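Local coordinates for exopolysaccharide biosynthesis protein (Pantoea stewartii subsp. stewartii DC283, PDB 6TGF) that modifies the exopolysaccharide of the bacterial biofilm, probably as a glycan hydrolase, and is built as a trimer with a tailspike-like parallel beta-helix, at residues 510-515 with 650-655; 531-536 with 662-667; 202-207 with 217-222. One frame throughout, in Å; residues are numbered along the deposited sequence.

Interaction 1. Residues 510-515 with 650-655; sequences STRVES and DRFVTG
Arg-512 is the first residue of 510-515 to reach Phe-652. Its chi1 of -63° sets CG beside the backbone N, and a bend at chi3 brings the guanidinium alongside the CD1 side of the Phe-652 ring, to which it is oblique, the two side chains running past each other in opposite directions. Phe-652 CD1 lies over one face of the guanidinium, displaced toward its rim, with NH1 of Arg-512 3.8 Å from that CD1. The planes are 42° apart, so the groups are inclined rather than stacked, and the contact is one of van der Waals packing at the CD1 corner of the ring. Nearer the backbone, the carbonyl O of Arg-512 is 3.8 Å from Phe-652 CZ.

Strand 511-514 pairs in parallel with strand 479-488, the preceding rung of the parallel beta-helix, and antiparallel with strand 517-520, where the parallel stacking gives way. Phe-652 comes from the loop between strands 637-646 and 659-664, so a distant part of the chain folds back onto this end of the helix. CB of Val-513 points away from 650-655, and the side chain packs on Thr-511 of the second subunit and on Val-513 of the third.

Glu-514 then brings its aliphatic part to the ring: CG is 3.7 Å from Phe-652 CE1, and CB is 4.0 Å from Phe-652 CZ. A bend at chi2 leaves CG and CB against the ring and turns the carboxylate aside, its plane 72° from that of the ring, and OE2 accepts a hydrogen bond from the backbone N of Thr-485. Phe-652 also meets Tyr-516 edge-to-face and packs on Ala-519, while the neighbouring Asp-650 forms a salt bridge with Lys-525 of the second subunit.

Interaction 2. Residues 531-536 with 662-667; sequences SRWLLE and AKMAKA
A Met-aromatic contact joins the outermost strands, within this chain, of two antiparallel sheets: Trp-533 comes from 531-536, on strand 534-537, and Met-664 from strand 659-664. The methyl CE of Met-664 sits over one face of the indole, 3.6 Å from the centroid of the five-membered ring of Trp-533 and 17° off the ring normal, which meets the geometry of a CH-pi interaction. SD of Met-664 is oblique to the same ring, 33° off its normal. Bends at chi2 (61°) and chi3 fold the methionine so that CE, rather than sulfur, is above the face. Arg-532 CB lies over the opposite face, leaving the indole between a methyl and a methylene group. Ala-662 CB approaches obliquely, 3.5 Å from Trp-533 CZ2. Elsewhere along the methionine, CG of Met-664 is 3.7 Å from Leu-535 CD2, and these two side chains cross at about a right angle. Leu-535 also packs on Tyr-545, Leu-547 and Leu-633. Met-664 and Ala-665 both face Glu-546, a G1 beta bulge. Apolar side chains meeting between two antiparallel sheets, without backbone pairing across them, are typical of a beta-sandwich.

Interaction 3. Residues 202-207 with 217-222; sequences GEFVGS and VIFSGD
Phe-204 and Phe-219 meet through the outer parts of their rings. From Phe-204 CB, which points toward 217-222, a chi1 of -73° places CG beside the backbone N and directs the ring to the other segment. CB and CG stay beyond contact distance of that segment, and the touching begins at the far end of the ring. CE2 of Phe-204 is 3.5 Å from Phe-219 CD2 and equally 3.5 Å from Phe-219 CE2, so it faces the bond between those two atoms. At the tip, Phe-204 CZ is 3.7 Å from Phe-219 CE2.

Relative to the Phe-219 ring, CE2 of Phe-204 lies at the edge, near its plane; relative to the Phe-204 ring, the approach is oblique. The centroids are 5.6 Å apart and the planes 63° apart, an oblique aromatic pair. The carbonyl O of Val-217 also flanks Phe-204 CE2, 4.0 Å away.

The closest CA atoms of the segments, those of Phe-204 and Val-217, are 8.9 Å apart, too far for adjacent paired strands: strand 224-228 lies between 202-207 and 218-221 in their mixed sheet. Phe-204 also packs on Ile-188 and Leu-190 of strand 187-190 and on Arg-228 of strand 224-228, whereas Phe-219 packs against Val-173 and Leu-176 of helix 173-176 and meets the ring of Trp-193.

Interaction 3 comes first along the chain and closes before the others begin. It lies within one mixed sheet on the N-terminal side of the parallel beta-helix, about 68 Å between centres from interaction 1 and about 86 Å from interaction 2. Those two are neighbours, with centres about 25 Å apart and nearest atoms about 9 Å apart. Their segments alternate in sequence: 510-515, 531-536, 650-655, 662-667. After strand 511-514 the chain goes on to the antiparallel sheets; in interaction 1 a loop between two of their strands packs back on the end of the beta-helix, while interaction 2 joins the two sheets to each other. Both also touch neighbouring subunits, whereas interaction 3 is internal to its chain.

Interaction 1. Residues 510-515 with 650-655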
# COMPACT_ATOMS: atom_id res chain seq x y z
N SER B 510 12.24 7.08 20.45
CA SER B 510 12.03 7.08 18.98
C SER B 510 13.29 6.56 18.28
O SER B 510 14.39 6.76 18.84
CB SER B 510 11.66 8.45 18.48
OG SER B 510 10.36 8.83 18.92
N THR B 511 13.13 5.93 17.12
CA THR B 511 14.23 5.52 16.21
C THR B 511 14.02 6.20 14.85
O THR B 511 12.92 6.07 14.29
CB THR B 511 14.33 3.99 16.10
OG1 THR B 511 14.70 3.50 17.39
CG2 THR B 511 15.34 3.53 15.08
N ARG B 512 15.04 6.91 14.38
CA ARG B 512 15.04 7.61 13.07
C ARG B 512 16.10 6.96 12.18
O ARG B 512 17.30 7.13 12.47
CB ARG B 512 15.28 9.11 13.26
CG ARG B 512 14.19 9.81 14.06
CD ARG B 512 14.48 11.29 14.25
NE ARG B 512 15.64 11.53 15.10
CZ ARG B 512 16.28 12.69 15.23
NH1 ARG B 512 15.88 13.76 14.55
NH2 ARG B 512 17.33 12.79 16.03
N VAL B 513 15.67 6.21 11.16
CA VAL B 513 16.55 5.57 10.15
C VAL B 513 16.55 6.47 8.91
O VAL B 513 15.51 6.54 8.23
CB VAL B 513 16.09 4.14 9.82
CG1 VAL B 513 16.96 3.49 8.76
CG2 VAL B 513 16.04 3.27 11.07
N GLU B 514 17.68 7.14 8.64
CA GLU B 514 17.88 8.01 7.45
C GLU B 514 19.02 7.43 6.61
O GLU B 514 19.82 6.63 7.14
CB GLU B 514 18.19 9.44 7.88
CG GLU B 514 17.00 10.15 8.52
CD GLU B 514 15.88 10.51 7.56
OE1 GLU B 514 16.11 10.47 6.33
OE2 GLU B 514 14.78 10.84 8.05
N SER B 515 19.08 7.83 5.34
CA SER B 515 20.15 7.48 4.37
C SER B 515 21.51 7.93 4.90
O SER B 515 22.50 7.20 4.70
CB SER B 515 19.85 8.10 3.02
OG SER B 515 19.68 9.50 3.13
N ASP B 650 26.70 15.63 13.25
CA ASP B 650 26.27 14.80 12.10
C ASP B 650 25.13 15.52 11.36
O ASP B 650 24.80 16.67 11.75
CB ASP B 650 25.90 13.38 12.55
CG ASP B 650 24.63 13.28 13.38
OD1 ASP B 650 24.10 14.34 13.77
OD2 ASP B 650 24.19 12.14 13.63
N ARG B 651 24.55 14.88 10.34
CA ARG B 651 23.59 15.50 9.39
C ARG B 651 22.25 15.78 10.09
O ARG B 651 21.53 16.68 9.62
CB ARG B 651 23.39 14.59 8.17
CG ARG B 651 22.51 15.19 7.07
CD ARG B 651 23.05 16.51 6.54
NE ARG B 651 22.13 17.13 5.60
CZ ARG B 651 21.16 17.99 5.93
NH1 ARG B 651 20.96 18.34 7.19
NH2 ARG B 651 20.38 18.49 4.98
N PHE B 652 21.93 15.05 11.17
CA PHE B 652 20.72 15.27 12.00
C PHE B 652 20.77 16.65 12.67
O PHE B 652 19.70 17.21 12.95
CB PHE B 652 20.58 14.17 13.06
CG PHE B 652 20.07 12.85 12.55
CD1 PHE B 652 18.72 12.68 12.24
CD2 PHE B 652 20.92 11.77 12.38
CE1 PHE B 652 18.25 11.46 11.77
CE2 PHE B 652 20.45 10.56 11.91
CZ PHE B 652 19.12 10.40 11.61
N VAL B 653 21.98 17.17 12.91
CA VAL B 653 22.24 18.39 13.74
C VAL B 653 22.42 19.61 12.83
O VAL B 653 21.89 20.69 13.20
CB VAL B 653 23.47 18.17 14.64
CG1 VAL B 653 23.87 19.43 15.40
CG2 VAL B 653 23.24 17.02 15.61
N THR B 654 23.13 19.48 11.70
CA THR B 654 23.49 20.61 10.81
C THR B 654 23.62 20.12 9.36
O THR B 654 23.97 18.94 9.16
CB THR B 654 24.78 21.29 11.29
OG1 THR B 654 25.02 22.43 10.47
CG2 THR B 654 25.99 20.38 11.27
N GLY B 655 23.37 21.01 8.39
CA GLY B 655 23.53 20.76 6.95
C GLY B 655 24.99 20.59 6.58
O GLY B 655 25.30 19.65 5.82

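Interaction 2. Residues 531-536 with 662-667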
# COMPACT_ATOMS: atom_id res chain seq x y z
N SER B 531 33.51 -3.45 9.92
CA SER B 531 33.82 -2.18 9.20
C SER B 531 33.39 -2.29 7.74
O SER B 531 33.52 -3.37 7.14
CB SER B 531 35.28 -1.85 9.31
OG SER B 531 35.58 -0.67 8.57
N ARG B 532 32.90 -1.17 7.20
CA ARG B 532 32.69 -0.92 5.75
C ARG B 532 34.01 -1.12 5.01
O ARG B 532 33.97 -1.45 3.80
CB ARG B 532 32.15 0.51 5.58
CG ARG B 532 31.57 0.84 4.22
CD ARG B 532 30.72 2.09 4.31
NE ARG B 532 30.93 3.02 3.21
CZ ARG B 532 30.31 2.97 2.04
NH1 ARG B 532 29.42 2.02 1.77
NH2 ARG B 532 30.58 3.88 1.11
N TRP B 533 35.14 -0.96 5.71
CA TRP B 533 36.51 -0.92 5.15
C TRP B 533 37.41 -1.94 5.87
O TRP B 533 37.74 -1.71 7.05
CB TRP B 533 37.07 0.50 5.27
CG TRP B 533 36.11 1.54 4.78
CD1 TRP B 533 35.70 1.73 3.49
CD2 TRP B 533 35.43 2.54 5.57
NE1 TRP B 533 34.82 2.77 3.42
CE2 TRP B 533 34.63 3.29 4.68
CE3 TRP B 533 35.43 2.87 6.92
CZ2 TRP B 533 33.84 4.35 5.11
CZ3 TRP B 533 34.64 3.92 7.35
CH2 TRP B 533 33.86 4.65 6.45
N LEU B 534 37.78 -3.02 5.18
CA LEU B 534 38.76 -4.04 5.65
C LEU B 534 40.01 -3.97 4.77
O LEU B 534 39.90 -4.30 3.57
CB LEU B 534 38.11 -5.43 5.59
CG LEU B 534 36.79 -5.59 6.34
CD1 LEU B 534 36.17 -6.95 6.07
CD2 LEU B 534 36.98 -5.37 7.84
N LEU B 535 41.14 -3.54 5.34
CA LEU B 535 42.44 -3.36 4.64
C LEU B 535 43.28 -4.64 4.78
O LEU B 535 43.34 -5.18 5.89
CB LEU B 535 43.18 -2.15 5.22
CG LEU B 535 42.55 -0.79 4.92
CD1 LEU B 535 43.33 0.32 5.62
CD2 LEU B 535 42.49 -0.54 3.42
N GLU B 536 43.91 -5.07 3.68
CA GLU B 536 44.73 -6.31 3.60
C GLU B 536 46.15 -5.96 3.15
O GLU B 536 46.30 -5.09 2.26
CB GLU B 536 44.08 -7.30 2.63
CG GLU B 536 44.89 -8.57 2.42
CD GLU B 536 44.21 -9.65 1.60
OE1 GLU B 536 43.05 -9.45 1.19
OE2 GLU B 536 44.85 -10.70 1.37
N ALA B 662 36.01 8.52 2.64
CA ALA B 662 36.77 7.25 2.62
C ALA B 662 37.52 7.13 1.28
O ALA B 662 36.86 7.23 0.22
CB ALA B 662 35.84 6.08 2.84
N LYS B 663 38.84 6.95 1.34
CA LYS B 663 39.72 6.67 0.18
C LYS B 663 40.18 5.21 0.27
O LYS B 663 39.96 4.46 -0.71
CB LYS B 663 40.92 7.63 0.17
CG LYS B 663 40.58 9.10 0.33
CD LYS B 663 39.82 9.69 -0.84
CE LYS B 663 39.34 11.10 -0.58
NZ LYS B 663 38.42 11.57 -1.64
N MET B 664 40.79 4.83 1.40
CA MET B 664 41.12 3.44 1.78
C MET B 664 41.89 2.77 0.63
O MET B 664 41.56 1.62 0.26
CB MET B 664 39.83 2.66 2.09
CG MET B 664 39.81 2.02 3.46
SD MET B 664 39.95 3.17 4.85
CE MET B 664 38.45 4.12 4.65
N ALA B 665 42.90 3.48 0.09
CA ALA B 665 43.65 3.12 -1.14
C ALA B 665 45.15 3.24 -0.89
O ALA B 665 45.55 4.08 -0.06
CB ALA B 665 43.22 4.01 -2.27
N LYS B 666 45.96 2.43 -1.59
CA LYS B 666 47.44 2.47 -1.54
C LYS B 666 47.92 3.84 -2.03
O LYS B 666 47.67 4.16 -3.21
CB LYS B 666 48.06 1.35 -2.38
CG LYS B 666 48.08 -0.01 -1.69
CD LYS B 666 48.30 -1.17 -2.64
CE LYS B 666 47.89 -2.50 -2.03
NZ LYS B 666 47.68 -3.54 -3.06
N ALA B 667 48.55 4.62 -1.15
CA ALA B 667 49.05 5.98 -1.42
C ALA B 667 50.12 6.36 -0.39
O ALA B 667 49.81 6.31 0.82
CB ALA B 667 47.90 6.96 -1.39

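Interaction 3. Residues 202-207 with 217-222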
# COMPACT_ATOMS: atom_id res chain seq x y z
N GLY B 202 -37.67 6.41 -14.07
CA GLY B 202 -37.58 4.94 -14.17
C GLY B 202 -38.93 4.29 -14.39
O GLY B 202 -39.91 5.01 -14.65
N GLU B 203 -38.97 2.96 -14.29
CA GLU B 203 -40.18 2.11 -14.48
C GLU B 203 -40.75 1.76 -13.10
O GLU B 203 -39.97 1.37 -12.22
CB GLU B 203 -39.81 0.85 -15.26
CG GLU B 203 -41.00 -0.06 -15.55
CD GLU B 203 -40.76 -1.08 -16.65
OE1 GLU B 203 -39.96 -0.79 -17.56
OE2 GLU B 203 -41.38 -2.16 -16.58
N PHE B 204 -42.07 1.91 -12.93
CA PHE B 204 -42.79 1.71 -11.65
C PHE B 204 -43.95 0.74 -11.86
O PHE B 204 -44.61 0.79 -12.92
CB PHE B 204 -43.25 3.06 -11.09
CG PHE B 204 -42.13 3.89 -10.53
CD1 PHE B 204 -41.30 4.62 -11.37
CD2 PHE B 204 -41.90 3.95 -9.16
CE1 PHE B 204 -40.26 5.38 -10.85
CE2 PHE B 204 -40.86 4.71 -8.65
CZ PHE B 204 -40.04 5.43 -9.50
N VAL B 205 -44.19 -0.11 -10.85
CA VAL B 205 -45.27 -1.15 -10.84
C VAL B 205 -46.23 -0.80 -9.70
O VAL B 205 -45.76 -0.64 -8.55
CB VAL B 205 -44.68 -2.57 -10.72
CG1 VAL B 205 -43.78 -2.75 -9.51
CG2 VAL B 205 -45.75 -3.64 -10.74
N GLY B 206 -47.52 -0.64 -10.01
CA GLY B 206 -48.55 -0.11 -9.09
C GLY B 206 -49.08 -1.18 -8.15
O GLY B 206 -49.01 -2.38 -8.51
N SER B 207 -49.59 -0.76 -6.99
CA SER B 207 -50.20 -1.65 -5.96
C SER B 207 -51.21 -0.86 -5.12
O SER B 207 -51.01 0.36 -4.95
CB SER B 207 -49.14 -2.27 -5.09
OG SER B 207 -49.71 -3.20 -4.18
N VAL B 217 -37.91 4.87 -3.68
CA VAL B 217 -38.29 3.52 -4.22
C VAL B 217 -39.82 3.36 -4.16
O VAL B 217 -40.37 2.79 -5.12
CB VAL B 217 -37.55 2.41 -3.46
CG1 VAL B 217 -37.91 1.02 -3.98
CG2 VAL B 217 -36.04 2.61 -3.50
N ILE B 218 -40.46 3.85 -3.10
CA ILE B 218 -41.94 3.81 -2.89
C ILE B 218 -42.48 5.24 -2.91
O ILE B 218 -42.06 6.04 -2.05
CB ILE B 218 -42.29 3.10 -1.56
CG1 ILE B 218 -41.75 1.66 -1.51
CG2 ILE B 218 -43.80 3.14 -1.31
CD1 ILE B 218 -42.42 0.70 -2.46
N PHE B 219 -43.38 5.54 -3.86
CA PHE B 219 -44.18 6.80 -3.93
C PHE B 219 -45.66 6.44 -3.79
O PHE B 219 -46.20 5.78 -4.70
CB PHE B 219 -43.91 7.54 -5.24
CG PHE B 219 -42.46 7.88 -5.47
CD1 PHE B 219 -41.91 9.05 -4.97
CD2 PHE B 219 -41.63 7.01 -6.17
CE1 PHE B 219 -40.57 9.35 -5.18
CE2 PHE B 219 -40.30 7.31 -6.38
CZ PHE B 219 -39.77 8.48 -5.89
N SER B 220 -46.28 6.85 -2.68
CA SER B 220 -47.65 6.44 -2.27
C SER B 220 -48.63 7.62 -2.35
O SER B 220 -48.19 8.77 -2.15
CB SER B 220 -47.65 5.82 -0.90
OG SER B 220 -47.03 6.68 0.04
N GLY B 221 -49.89 7.32 -2.65
CA GLY B 221 -51.03 8.26 -2.62
C GLY B 221 -52.10 7.77 -1.66
O GLY B 221 -51.75 7.03 -0.72
N ASP B 222 -53.36 8.15 -1.89
CA ASP B 222 -54.51 7.81 -1.02
C ASP B 222 -55.01 6.41 -1.41
O ASP B 222 -55.86 6.32 -2.31
CB ASP B 222 -55.60 8.88 -1.11
CG ASP B 222 -56.53 8.93 0.09
OD1 ASP B 222 -56.43 8.03 0.96
OD2 ASP B 222 -57.35 9.86 0.15